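Local coordinates for protein cocosin 1 acidic chain (Cocos nucifera, PDB 5WPW) that serves as a hexameric seed storage globulin of the 11S family, a nutrient reservoir of the coconut that is also a potential food allergen, at residues Leu395-Asp398 with Glu399-Val403; Ser379-Arg382 with Gly383-Val386; Gly408-Val411 with Ala412-Pro416; Ala117-Asn120 with Gly121-Tyr124; Glu32-Cys36 with Ala37-Thr41. The protein carries 2 engineered substitutions. All coordinates share one frame; numbering follows the deposited sequence.

Interaction 1: Leu395-Asp398 with Glu399-Val403; sequences LSRD and EARRV
OD2 of D398 forms the shortest polar bond of this helix start, a salt bridge 2.6 Å long to NH1 of R402, one turn further on. NH1 does not lie in the carboxylate plane but stands 40° above it, and the N-H points at OD2 at an angle of only 130°. In R402 the bend at chi2 lays CD 3.3 Å from OD2 of D398, and the bend at chi3 turns the guanidinium toward it. Its other end, NH2, is held by N195 of a second subunit, so the guanidinium is fixed from two directions.

The turn itself opens with a capping box. S396 is the N-cap, and its OG accepts from N of E399 at 2.9 Å, a donor that lies too early in the helix for a helical partner four residues back. In return OE1 of E399 uses its anti lone pair to accept from the N of S396 at 3.0 Å, in a nearly straight bond of 174°. A small hydroxyl residue suits the cap because OG sits so near its own backbone, and glutamate three residues on is just long enough to close the box. From S396 onward the ordinary helical bonds follow, the first between A400 N and S396 O at 2.8 Å.

One apolar pair accompanies the box: CD1 of L395 lies 4.1 Å from CG2 of V403, while L395 and E399 also pack on K201 of the second subunit. On the flank of the preceding helix 386-393, M390 covers A400 and R397, and E387 pairs with the guanidinium of R397.

Interaction 2: Ser379-Arg382 with Gly383-Val386; sequences SALR and GMPV
L381 and M384 both turn CG away from their own carbonyl carbon and beside the backbone N (chi1 -68° and -85°), which sends the two chains toward each other until CD2 of L381 lies 4.1 Å from SD of M384. A further bend of M384 at chi3 carries its methyl back over the turn, where CE comes within 3.7 Å of the carbonyl oxygen of A380. Methionine suits this position because its unbranched, flexible chain can follow the curve of the backbone, while A380 is small enough to let it pass close.

The backbone between them is a type I beta turn from L381 to M384. M384 N closes it onto L381 O at 3.1 Å, and although the N-H points almost straight at the oxygen, the donor stands 61° above the carbonyl plane. One residue earlier G383 N is shared, bonding to A380 O at 3.2 Å and only weakly to S379 O at 3.4 Å. S379 ties down the start as an ST motif, its OG accepting from R382 N at 3.2 Å while the same hydroxyl bonds to G376 O.

G383 has no side chain, and its bare backbone meets a second subunit through backbone hydrogen bonds. P385 then sits at the N-cap of helix 386-393.

The chemistry is divided accordingly: backbone N-H and C=O groups, with the hydroxyl of S379, hold the curve, and thioether and aliphatic groups pack against it by dispersion. R382 sends its charge mainly to E103 and E81 of the second subunit, which probably stabilise it, while NH1 also bonds K377 O in its own chain.

Interaction 3: Gly408-Val411 with Ala412-Pro416; sequences GDEV and AIFTP
CB of E410 starts the contact, lying 3.6 Å from CE1 of F414 and approaching the ring obliquely. From there the chain runs extended beyond CG, crossing the phenylalanine at a slant and bringing OE2 along the same side of the ring, toward its attachment. OE2 comes 3.7 Å from CD1 of F414 and 3.9 Å from CA of the same residue, and a little further along it lies 4.2 Å from OG1 of T415. The carboxylate and the ring are turned 67° apart, so the two flat groups do not stack. The acid's charge looks instead to R407, with which OE2 makes a long, weak ion pair. Glutamate suits the place because its CB can rest against the ring while the longer chain carries the carboxylate on toward T415 and R407.

The ring arrives there because F414 holds CG beside its backbone N (chi1 -78°), folding the side chain back over the residues that precede it. These are the last residues of the modelled chain: after a bend at V411 and A412, the short strand 413-414 adds itself antiparallel to strand 298-304 of the C-terminal cupin barrel. At the inside of the bend the ring meets carbonyl oxygens. O of V411 is only 3.0 Å from CE1 of F414, a tight approach, while O of E410 faces the ring edge in its plane.

The backbone of this strand end is less well served: O of I413 and N of T415 are buried with no polar partner. V411, branched and apolar, packs on V262 and K377, and its N donates to Q84 of a fourth subunit.

Interaction 4: Ala117-Asn120 with Gly121-Tyr124; sequences AVPN and GFAY
A type II beta turn from P119 to F122 links strand 114-118 to strand 124-127 in the N-terminal cupin domain. Its residues suit the shape: proline leads in, and G121 takes the positive phi (77°) required at the third position. The ring of F122 folds back over the turn. CB of P119 sits over one face, 4.0 Å from the centroid, in a CH-pi contact offset toward the rim. At the ring's edge, near its plane, O of N120 lies 3.1 Å from CD1 of F122.

A second CH-pi contact closes the wider loop. V118 points CG2 over the face of Y124, 4.0 Å from that centroid and 28° off the ring normal, with CD1 of Y124 the nearest ring atom at 3.6 Å. Y124 keeps CG anti to its backbone N (chi1 170°), which swings the ring back toward the valine. A water links the two ends of the turn, 3.2 Å from O of P119 and 3.1 Å from O of F122. G121 O is bonded to W303 of a fifth subunit.

Across the turn the side chains meet by dispersion and by C-H groups over pi faces, and the partly positive ring edge of F122 probably eases the close approach of N120 O.

Interaction 5: Glu32-Cys36 with Ala37-Thr41; sequences EQFRC and AGVST
A37 is the last residue of helix 32-37, and its N donates to Q33 O at 2.9 Å in the last regular helical bond. Two further backbone donors then approach F34 O, G38 N at 2.8 Å and V39 N at 3.3 Å, both in weak bonds. G38 makes this possible: its positive phi (70°) breaks the helical path, a conformation natural to a residue without a side chain.

The chain continues into strand 40-46 of the large sheet in the N-terminal cupin domain, with the helix folded over the strand's beginning.

Aromatic packing fills the angle between them. F34 holds CG beside its backbone N (chi1 -87°), sending the ring across the emerging strand at about a right angle to V39 and T41. CD1 of F34 touches CG2 of V39 at 3.5 Å and the carbonyl oxygen of V39 at 3.3 Å. Beyond it, OG1 of T41 meets the ring edge in its plane, 3.2 Å from CE1 of F34; that hydroxyl is buried with no polar partner. Beta-branched V39 and T41 suit an extended chain and offer compact surfaces to the ring. L340, on a strand of the second cupin domain, packs on both F34 and T41.

A covalent and an ionic tie join the helix to the N-terminal residues, outside this contact: C36 by a disulfide to C3, R35 by its charge to E2.

In the fold
Following the chain from its N terminus, interaction 5 comes first, turning helix 32-37 into strand 40-46. Interaction 4 then carries the chain from strand 114-118 of one sheet to strand 124-127 of another; the centres of these two contacts lie about 20 Å apart, and both reach the sheet that holds strands 40-46 and 114-118. The remaining three gather at the other end of the chain, interactions 1 and 4 standing about 53 Å apart between centres. Interaction 2 leads into helix 386-393, interaction 1 starts helix 397-405, and interaction 3 brings the chain back to the C-terminal barrel. No two nest or cross. Interaction 2 touches both companions: L381 packs on V403, and R382 approaches G408.

Interaction 1: Leu395-Asp398 with Glu399-Val403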
loop_
_atom_site.group_PDB
_atom_site.type_symbol
_atom_site.label_atom_id
_atom_site.label_comp_id
_atom_site.label_asym_id
_atom_site.label_seq_id
_atom_site.Cartn_x
_atom_site.Cartn_y
_atom_site.Cartn_z
ATOM N N LEU A 395 -0.252 1.705 47.071
ATOM C CA LEU A 395 0.676 2.789 47.351
ATOM C C LEU A 395 -0.088 4.051 47.706
ATOM O O LEU A 395 -1.242 4.243 47.310
ATOM C CB LEU A 395 1.586 3.109 46.149
ATOM C CG LEU A 395 2.539 2.070 45.582
ATOM C CD1 LEU A 395 3.585 2.702 44.656
ATOM C CD2 LEU A 395 3.198 1.305 46.698
ATOM N N SER A 396 0.580 4.913 48.467
ATOM C CA SER A 396 0.077 6.248 48.718
ATOM C C SER A 396 0.168 7.074 47.445
ATOM O O SER A 396 0.915 6.745 46.527
ATOM C CB SER A 396 0.889 6.919 49.828
ATOM O OG SER A 396 2.153 7.329 49.321
ATOM N N ARG A 397 -0.580 8.182 47.407
ATOM C CA ARG A 397 -0.426 9.128 46.303
ATOM C C ARG A 397 1.020 9.617 46.175
ATOM O O ARG A 397 1.544 9.725 45.060
ATOM C CB ARG A 397 -1.402 10.299 46.479
ATOM C CG ARG A 397 -1.377 11.335 45.377
ATOM C CD ARG A 397 -2.539 12.309 45.491
ATOM N NE ARG A 397 -3.787 11.759 44.979
ATOM C CZ ARG A 397 -4.690 11.134 45.729
ATOM N NH1 ARG A 397 -5.812 10.670 45.180
ATOM N NH2 ARG A 397 -4.477 10.987 47.032
ATOM N N ASP A 398 1.691 9.904 47.303
ATOM C CA ASP A 398 3.088 10.332 47.244
ATOM C C ASP A 398 3.977 9.254 46.630
ATOM O O ASP A 398 4.805 9.539 45.761
ATOM C CB ASP A 398 3.598 10.705 48.645
ATOM C CG ASP A 398 5.050 11.213 48.633
ATOM O OD1 ASP A 398 5.319 12.264 48.016
ATOM O OD2 ASP A 398 5.926 10.562 49.245
ATOM N N GLU A 399 3.850 8.016 47.111
ATOM C CA GLU A 399 4.629 6.912 46.569
ATOM C C GLU A 399 4.335 6.729 45.077
ATOM O O GLU A 399 5.257 6.597 44.260
ATOM C CB GLU A 399 4.313 5.626 47.346
ATOM C CG GLU A 399 4.707 5.616 48.845
ATOM C CD GLU A 399 4.392 4.280 49.549
ATOM O OE1 GLU A 399 3.207 3.875 49.595
ATOM O OE2 GLU A 399 5.333 3.630 50.062
ATOM N N ALA A 400 3.049 6.743 44.706
ATOM C CA ALA A 400 2.656 6.691 43.293
ATOM C C ALA A 400 3.360 7.769 42.472
ATOM O O ALA A 400 3.944 7.483 41.418
ATOM C CB ALA A 400 1.139 6.841 43.163
ATOM N N ARG A 401 3.331 9.020 42.949
ATOM C CA ARG A 401 3.965 10.091 42.184
ATOM C C ARG A 401 5.480 9.942 42.147
ATOM O O ARG A 401 6.122 10.405 41.195
ATOM C CB ARG A 401 3.576 11.459 42.746
ATOM C CG ARG A 401 2.219 11.944 42.258
ATOM C CD ARG A 401 1.801 13.263 42.917
ATOM N NE ARG A 401 2.447 14.434 42.316
ATOM C CZ ARG A 401 2.147 14.923 41.112
ATOM N NH1 ARG A 401 2.781 15.992 40.656
ATOM N NH2 ARG A 401 1.212 14.349 40.364
ATOM N N ARG A 402 6.076 9.315 43.160
ATOM C CA ARG A 402 7.518 9.094 43.104
ATOM C C ARG A 402 7.856 8.018 42.083
ATOM O O ARG A 402 8.836 8.140 41.339
ATOM C CB ARG A 402 8.052 8.717 44.483
ATOM C CG ARG A 402 8.424 9.922 45.335
ATOM C CD ARG A 402 8.010 9.729 46.781
ATOM N NE ARG A 402 8.777 8.687 47.452
ATOM C CZ ARG A 402 8.326 7.988 48.488
ATOM N NH1 ARG A 402 7.106 8.227 48.977
ATOM N NH2 ARG A 402 9.084 7.049 49.038
ATOM N N VAL A 403 7.052 6.959 42.030
ATOM C CA VAL A 403 7.266 5.920 41.028
ATOM C C VAL A 403 7.099 6.500 39.628
ATOM O O VAL A 403 7.841 6.155 38.697
ATOM C CB VAL A 403 6.310 4.743 41.283
ATOM C CG1 VAL A 403 6.101 3.916 40.023
ATOM C CG2 VAL A 403 6.814 3.875 42.425
#

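Interaction 2: Ser379-Arg382 with Gly383-Val386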
loop_
_atom_site.group_PDB
_atom_site.type_symbol
_atom_site.label_atom_id
_atom_site.label_comp_id
_atom_site.label_asym_id
_atom_site.label_seq_id
_atom_site.Cartn_x
_atom_site.Cartn_y
_atom_site.Cartn_z
ATOM N N SER A 379 6.862 6.127 28.959
ATOM C CA SER A 379 6.741 4.801 29.530
ATOM C C SER A 379 5.299 4.437 29.842
ATOM O O SER A 379 4.392 5.267 29.835
ATOM C CB SER A 379 7.583 4.692 30.796
ATOM O OG SER A 379 7.032 5.503 31.807
ATOM N N ALA A 380 5.116 3.158 30.153
ATOM C CA ALA A 380 3.801 2.648 30.503
ATOM C C ALA A 380 3.285 3.280 31.790
ATOM O O ALA A 380 2.113 3.675 31.876
ATOM C CB ALA A 380 3.875 1.132 30.651
ATOM N N LEU A 381 4.142 3.370 32.810
ATOM C CA LEU A 381 3.679 3.891 34.089
ATOM C C LEU A 381 3.397 5.377 33.996
ATOM O O LEU A 381 2.413 5.862 34.564
ATOM C CB LEU A 381 4.695 3.578 35.184
ATOM C CG LEU A 381 4.740 2.067 35.460
ATOM C CD1 LEU A 381 5.501 1.752 36.736
ATOM C CD2 LEU A 381 3.344 1.469 35.507
ATOM N N ARG A 382 4.217 6.124 33.264
ATOM C CA ARG A 382 3.934 7.550 33.189
ATOM C C ARG A 382 2.607 7.832 32.501
ATOM O O ARG A 382 2.043 8.915 32.686
ATOM C CB ARG A 382 5.044 8.301 32.465
ATOM C CG ARG A 382 5.049 9.771 32.885
ATOM C CD ARG A 382 6.354 10.451 32.647
ATOM N NE ARG A 382 6.477 10.922 31.271
ATOM C CZ ARG A 382 5.922 12.036 30.800
ATOM N NH1 ARG A 382 6.095 12.374 29.526
ATOM N NH2 ARG A 382 5.190 12.809 31.595
ATOM N N GLY A 383 2.092 6.879 31.721
ATOM C CA GLY A 383 0.847 7.108 31.030
ATOM C C GLY A 383 -0.386 6.769 31.816
ATOM O O GLY A 383 -1.492 7.025 31.337
ATOM N N MET A 384 -0.224 6.187 32.990
ATOM C CA MET A 384 -1.327 5.689 33.793
ATOM C C MET A 384 -1.716 6.699 34.867
ATOM O O MET A 384 -0.854 7.397 35.418
ATOM C CB MET A 384 -0.943 4.361 34.453
ATOM C CG MET A 384 -1.178 3.158 33.522
ATOM S SD MET A 384 -0.554 1.662 34.280
ATOM C CE MET A 384 -0.079 0.810 32.736
ATOM N N PRO A 385 -3.011 6.813 35.161
ATOM C CA PRO A 385 -3.446 7.735 36.222
ATOM C C PRO A 385 -2.833 7.365 37.567
ATOM O O PRO A 385 -2.712 6.186 37.913
ATOM C CB PRO A 385 -4.968 7.563 36.235
ATOM C CG PRO A 385 -5.307 7.041 34.839
ATOM C CD PRO A 385 -4.146 6.175 34.463
ATOM N N VAL A 386 -2.481 8.391 38.349
ATOM C CA VAL A 386 -1.904 8.126 39.669
ATOM C C VAL A 386 -2.761 7.133 40.448
ATOM O O VAL A 386 -2.234 6.226 41.105
ATOM C CB VAL A 386 -1.694 9.437 40.451
ATOM C CG1 VAL A 386 -0.755 10.351 39.701
ATOM C CG2 VAL A 386 -3.015 10.132 40.710
#

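Interaction 3: Gly408-Val411 with Ala412-Pro416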
loop_
_atom_site.group_PDB
_atom_site.type_symbol
_atom_site.label_atom_id
_atom_site.label_comp_id
_atom_site.label_asym_id
_atom_site.label_seq_id
_atom_site.Cartn_x
_atom_site.Cartn_y
_atom_site.Cartn_z
ATOM N N GLY A 408 10.431 10.661 35.221
ATOM C CA GLY A 408 9.433 10.934 34.201
ATOM C C GLY A 408 9.895 11.855 33.098
ATOM O O GLY A 408 9.218 11.947 32.067
ATOM N N ASP A 409 11.022 12.531 33.282
ATOM C CA ASP A 409 11.586 13.421 32.282
ATOM C C ASP A 409 12.637 12.749 31.415
ATOM O O ASP A 409 13.101 13.365 30.451
ATOM C CB ASP A 409 12.235 14.632 32.960
ATOM C CG ASP A 409 11.269 15.763 33.184
ATOM O OD1 ASP A 409 10.166 15.731 32.600
ATOM O OD2 ASP A 409 11.612 16.687 33.950
ATOM N N GLU A 410 13.034 11.520 31.739
ATOM C CA GLU A 410 14.245 10.930 31.193
ATOM C C GLU A 410 13.957 9.978 30.045
ATOM O O GLU A 410 13.014 9.191 30.105
ATOM C CB GLU A 410 15.025 10.193 32.280
ATOM C CG GLU A 410 15.965 11.133 33.004
ATOM C CD GLU A 410 16.555 10.560 34.264
ATOM O OE1 GLU A 410 16.146 11.006 35.351
ATOM O OE2 GLU A 410 17.442 9.698 34.160
ATOM N N VAL A 411 14.804 10.055 29.014
ATOM C CA VAL A 411 14.862 9.128 27.889
ATOM C C VAL A 411 15.306 7.756 28.375
ATOM O O VAL A 411 15.536 7.556 29.571
ATOM C CB VAL A 411 15.817 9.657 26.799
ATOM C CG1 VAL A 411 15.325 10.961 26.251
ATOM C CG2 VAL A 411 17.251 9.833 27.366
ATOM N N ALA A 412 15.459 6.803 27.454
ATOM C CA ALA A 412 15.723 5.421 27.852
ATOM C C ALA A 412 17.079 5.232 28.532
ATOM O O ALA A 412 17.264 4.230 29.237
ATOM C CB ALA A 412 15.628 4.501 26.637
ATOM N N ILE A 413 18.017 6.159 28.346
ATOM C CA ILE A 413 19.352 6.061 28.932
ATOM C C ILE A 413 19.326 6.817 30.253
ATOM O O ILE A 413 19.275 8.049 30.268
ATOM C CB ILE A 413 20.434 6.623 28.000
ATOM C CG1 ILE A 413 20.465 5.863 26.676
ATOM C CG2 ILE A 413 21.821 6.549 28.677
ATOM C CD1 ILE A 413 21.514 4.756 26.634
ATOM N N PHE A 414 19.360 6.073 31.354
ATOM C CA PHE A 414 19.244 6.622 32.696
ATOM C C PHE A 414 20.644 6.848 33.253
ATOM O O PHE A 414 21.409 5.893 33.424
ATOM C CB PHE A 414 18.466 5.660 33.593
ATOM C CG PHE A 414 16.983 5.685 33.386
ATOM C CD1 PHE A 414 16.388 6.589 32.511
ATOM C CD2 PHE A 414 16.172 4.798 34.068
ATOM C CE1 PHE A 414 15.010 6.593 32.331
ATOM C CE2 PHE A 414 14.790 4.799 33.893
ATOM C CZ PHE A 414 14.210 5.696 33.032
ATOM N N THR A 415 20.990 8.100 33.516
ATOM C CA THR A 415 22.317 8.382 34.040
ATOM C C THR A 415 22.403 7.953 35.504
ATOM O O THR A 415 21.486 8.229 36.286
ATOM C CB THR A 415 22.655 9.863 33.901
ATOM O OG1 THR A 415 21.509 10.663 34.223
ATOM C CG2 THR A 415 23.082 10.147 32.486
ATOM N N PRO A 416 23.503 7.294 35.909
ATOM C CA PRO A 416 23.748 6.651 37.212
ATOM C C PRO A 416 23.327 7.480 38.431
ATOM O O PRO A 416 23.575 8.684 38.462
ATOM C CB PRO A 416 25.279 6.436 37.220
ATOM C CG PRO A 416 25.818 7.239 36.068
ATOM C CD PRO A 416 24.711 7.268 35.062
#

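Interaction 4: Ala117-Asn120 with Gly121-Tyr124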
loop_
_atom_site.group_PDB
_atom_site.type_symbol
_atom_site.label_atom_id
_atom_site.label_comp_id
_atom_site.label_asym_id
_atom_site.label_seq_id
_atom_site.Cartn_x
_atom_site.Cartn_y
_atom_site.Cartn_z
ATOM N N ALA A 117 22.344 -5.641 4.806
ATOM C CA ALA A 117 21.133 -6.459 4.665
ATOM C C ALA A 117 21.230 -7.254 3.367
ATOM O O ALA A 117 21.325 -6.666 2.281
ATOM C CB ALA A 117 19.873 -5.600 4.652
ATOM N N VAL A 118 21.201 -8.579 3.483
ATOM C CA VAL A 118 21.258 -9.483 2.336
ATOM C C VAL A 118 19.960 -10.278 2.192
ATOM O O VAL A 118 19.729 -11.198 2.981
ATOM C CB VAL A 118 22.459 -10.433 2.487
ATOM C CG1 VAL A 118 22.547 -11.365 1.310
ATOM C CG2 VAL A 118 23.739 -9.643 2.641
ATOM N N PRO A 119 19.117 -9.992 1.193
ATOM C CA PRO A 119 17.909 -10.805 0.967
ATOM C C PRO A 119 18.232 -12.268 0.718
ATOM O O PRO A 119 19.264 -12.610 0.148
ATOM C CB PRO A 119 17.284 -10.189 -0.295
ATOM C CG PRO A 119 18.030 -8.898 -0.537
ATOM C CD PRO A 119 19.358 -9.027 0.112
ATOM N N ASN A 120 17.307 -13.140 1.093
ATOM C CA ASN A 120 17.507 -14.545 0.758
ATOM C C ASN A 120 17.615 -14.714 -0.754
ATOM O O ASN A 120 17.054 -13.937 -1.530
ATOM C CB ASN A 120 16.352 -15.374 1.268
ATOM C CG ASN A 120 15.059 -14.859 0.750
ATOM O OD1 ASN A 120 14.725 -13.696 0.981
ATOM N ND2 ASN A 120 14.348 -15.680 -0.015
ATOM N N GLY A 121 18.355 -15.735 -1.171
ATOM C CA GLY A 121 18.418 -16.086 -2.570
ATOM C C GLY A 121 19.293 -15.217 -3.446
ATOM O O GLY A 121 19.344 -15.464 -4.657
ATOM N N PHE A 122 19.985 -14.213 -2.888
ATOM C CA PHE A 122 20.899 -13.353 -3.637
ATOM C C PHE A 122 22.347 -13.745 -3.348
ATOM O O PHE A 122 22.739 -13.840 -2.186
ATOM C CB PHE A 122 20.730 -11.868 -3.265
ATOM C CG PHE A 122 19.438 -11.237 -3.740
ATOM C CD1 PHE A 122 18.225 -11.879 -3.591
ATOM C CD2 PHE A 122 19.443 -9.958 -4.291
ATOM C CE1 PHE A 122 17.044 -11.280 -4.016
ATOM C CE2 PHE A 122 18.269 -9.355 -4.711
ATOM C CZ PHE A 122 17.064 -10.027 -4.581
ATOM N N ALA A 123 23.151 -13.911 -4.400
ATOM C CA ALA A 123 24.574 -14.196 -4.225
ATOM C C ALA A 123 25.330 -13.016 -3.617
ATOM O O ALA A 123 25.168 -11.858 -4.029
ATOM C CB ALA A 123 25.207 -14.581 -5.564
ATOM N N TYR A 124 26.207 -13.333 -2.664
ATOM C CA TYR A 124 26.902 -12.371 -1.815
ATOM C C TYR A 124 28.359 -12.798 -1.653
ATOM O O TYR A 124 28.627 -13.989 -1.469
ATOM C CB TYR A 124 26.221 -12.341 -0.451
ATOM C CG TYR A 124 26.896 -11.587 0.673
ATOM C CD1 TYR A 124 26.804 -10.210 0.752
ATOM C CD2 TYR A 124 27.567 -12.260 1.690
ATOM C CE1 TYR A 124 27.388 -9.506 1.786
ATOM C CE2 TYR A 124 28.158 -11.560 2.743
ATOM C CZ TYR A 124 28.064 -10.180 2.777
ATOM O OH TYR A 124 28.634 -9.452 3.802
HETATM O O HOH W 1 21.388 -14.985 0.377
#

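Interaction 5: Glu32-Cys36 with Ala37-Thr41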
loop_
_atom_site.group_PDB
_atom_site.type_symbol
_atom_site.label_atom_id
_atom_site.label_comp_id
_atom_site.label_asym_id
_atom_site.label_seq_id
_atom_site.Cartn_x
_atom_site.Cartn_y
_atom_site.Cartn_z
ATOM N N GLU A 32 17.423 -24.014 22.498
ATOM C CA GLU A 32 16.028 -23.615 22.682
ATOM C C GLU A 32 15.825 -22.127 22.425
ATOM O O GLU A 32 14.801 -21.715 21.868
ATOM C CB GLU A 32 15.558 -23.962 24.095
ATOM C CG GLU A 32 14.798 -25.273 24.233
ATOM C CD GLU A 32 14.347 -25.526 25.666
ATOM O OE1 GLU A 32 14.014 -24.541 26.367
ATOM O OE2 GLU A 32 14.330 -26.702 26.095
ATOM N N GLN A 33 16.783 -21.303 22.836
ATOM C CA GLN A 33 16.624 -19.860 22.714
ATOM C C GLN A 33 16.669 -19.408 21.258
ATOM O O GLN A 33 15.903 -18.519 20.855
ATOM C CB GLN A 33 17.697 -19.173 23.554
ATOM C CG GLN A 33 17.796 -19.840 24.906
ATOM C CD GLN A 33 18.836 -19.225 25.797
ATOM O OE1 GLN A 33 18.603 -18.184 26.409
ATOM N NE2 GLN A 33 19.991 -19.873 25.889
ATOM N N PHE A 34 17.557 -20.007 20.457
ATOM C CA PHE A 34 17.563 -19.774 19.018
ATOM C C PHE A 34 16.308 -20.331 18.366
ATOM O O PHE A 34 15.736 -19.713 17.461
ATOM C CB PHE A 34 18.800 -20.417 18.397
ATOM C CG PHE A 34 19.989 -19.532 18.406
ATOM C CD1 PHE A 34 20.027 -18.413 17.603
ATOM C CD2 PHE A 34 21.065 -19.809 19.217
ATOM C CE1 PHE A 34 21.116 -17.583 17.612
ATOM C CE2 PHE A 34 22.153 -18.987 19.227
ATOM C CZ PHE A 34 22.180 -17.870 18.421
ATOM N N ARG A 35 15.870 -21.507 18.806
ATOM C CA ARG A 35 14.629 -22.054 18.290
ATOM C C ARG A 35 13.429 -21.208 18.714
ATOM O O ARG A 35 12.475 -21.068 17.947
ATOM C CB ARG A 35 14.471 -23.513 18.735
ATOM C CG ARG A 35 15.166 -24.513 17.795
ATOM C CD ARG A 35 14.777 -25.957 18.094
ATOM N NE ARG A 35 15.279 -26.397 19.395
ATOM C CZ ARG A 35 15.567 -27.659 19.708
ATOM N NH1 ARG A 35 15.409 -28.628 18.811
ATOM N NH2 ARG A 35 16.021 -27.951 20.925
ATOM N N CYS A 36 13.459 -20.609 19.904
ATOM C CA CYS A 36 12.356 -19.726 20.262
ATOM C C CYS A 36 12.383 -18.463 19.416
ATOM O O CYS A 36 11.339 -17.998 18.959
ATOM C CB CYS A 36 12.395 -19.375 21.748
ATOM S SG CYS A 36 11.272 -17.992 22.243
ATOM N N ALA A 37 13.573 -17.907 19.177
ATOM C CA ALA A 37 13.677 -16.682 18.403
ATOM C C ALA A 37 13.499 -16.927 16.912
ATOM O O ALA A 37 13.192 -15.984 16.185
ATOM C CB ALA A 37 15.034 -16.011 18.648
ATOM N N GLY A 38 13.700 -18.157 16.449
ATOM C CA GLY A 38 13.617 -18.466 15.028
ATOM C C GLY A 38 14.739 -17.901 14.182
ATOM O O GLY A 38 14.501 -17.494 13.029
ATOM N N VAL A 39 15.962 -17.871 14.722
ATOM C CA VAL A 39 17.123 -17.324 14.034
ATOM C C VAL A 39 18.278 -18.323 14.129
ATOM O O VAL A 39 18.263 -19.255 14.937
ATOM C CB VAL A 39 17.555 -15.947 14.598
ATOM C CG1 VAL A 39 16.436 -14.897 14.424
ATOM C CG2 VAL A 39 17.918 -16.070 16.044
ATOM N N SER A 40 19.254 -18.140 13.240
ATOM C CA SER A 40 20.590 -18.716 13.332
ATOM C C SER A 40 21.605 -17.582 13.303
ATOM O O SER A 40 21.425 -16.602 12.572
ATOM C CB SER A 40 20.880 -19.682 12.167
ATOM O OG SER A 40 19.763 -20.515 11.905
ATOM N N THR A 41 22.684 -17.711 14.077
ATOM C CA THR A 41 23.695 -16.666 14.181
ATOM C C THR A 41 25.059 -17.260 13.856
ATOM O O THR A 41 25.346 -18.416 14.202
ATOM C CB THR A 41 23.730 -16.022 15.586
ATOM O OG1 THR A 41 22.495 -15.335 15.846
ATOM C CG2 THR A 41 24.861 -15.005 15.695
#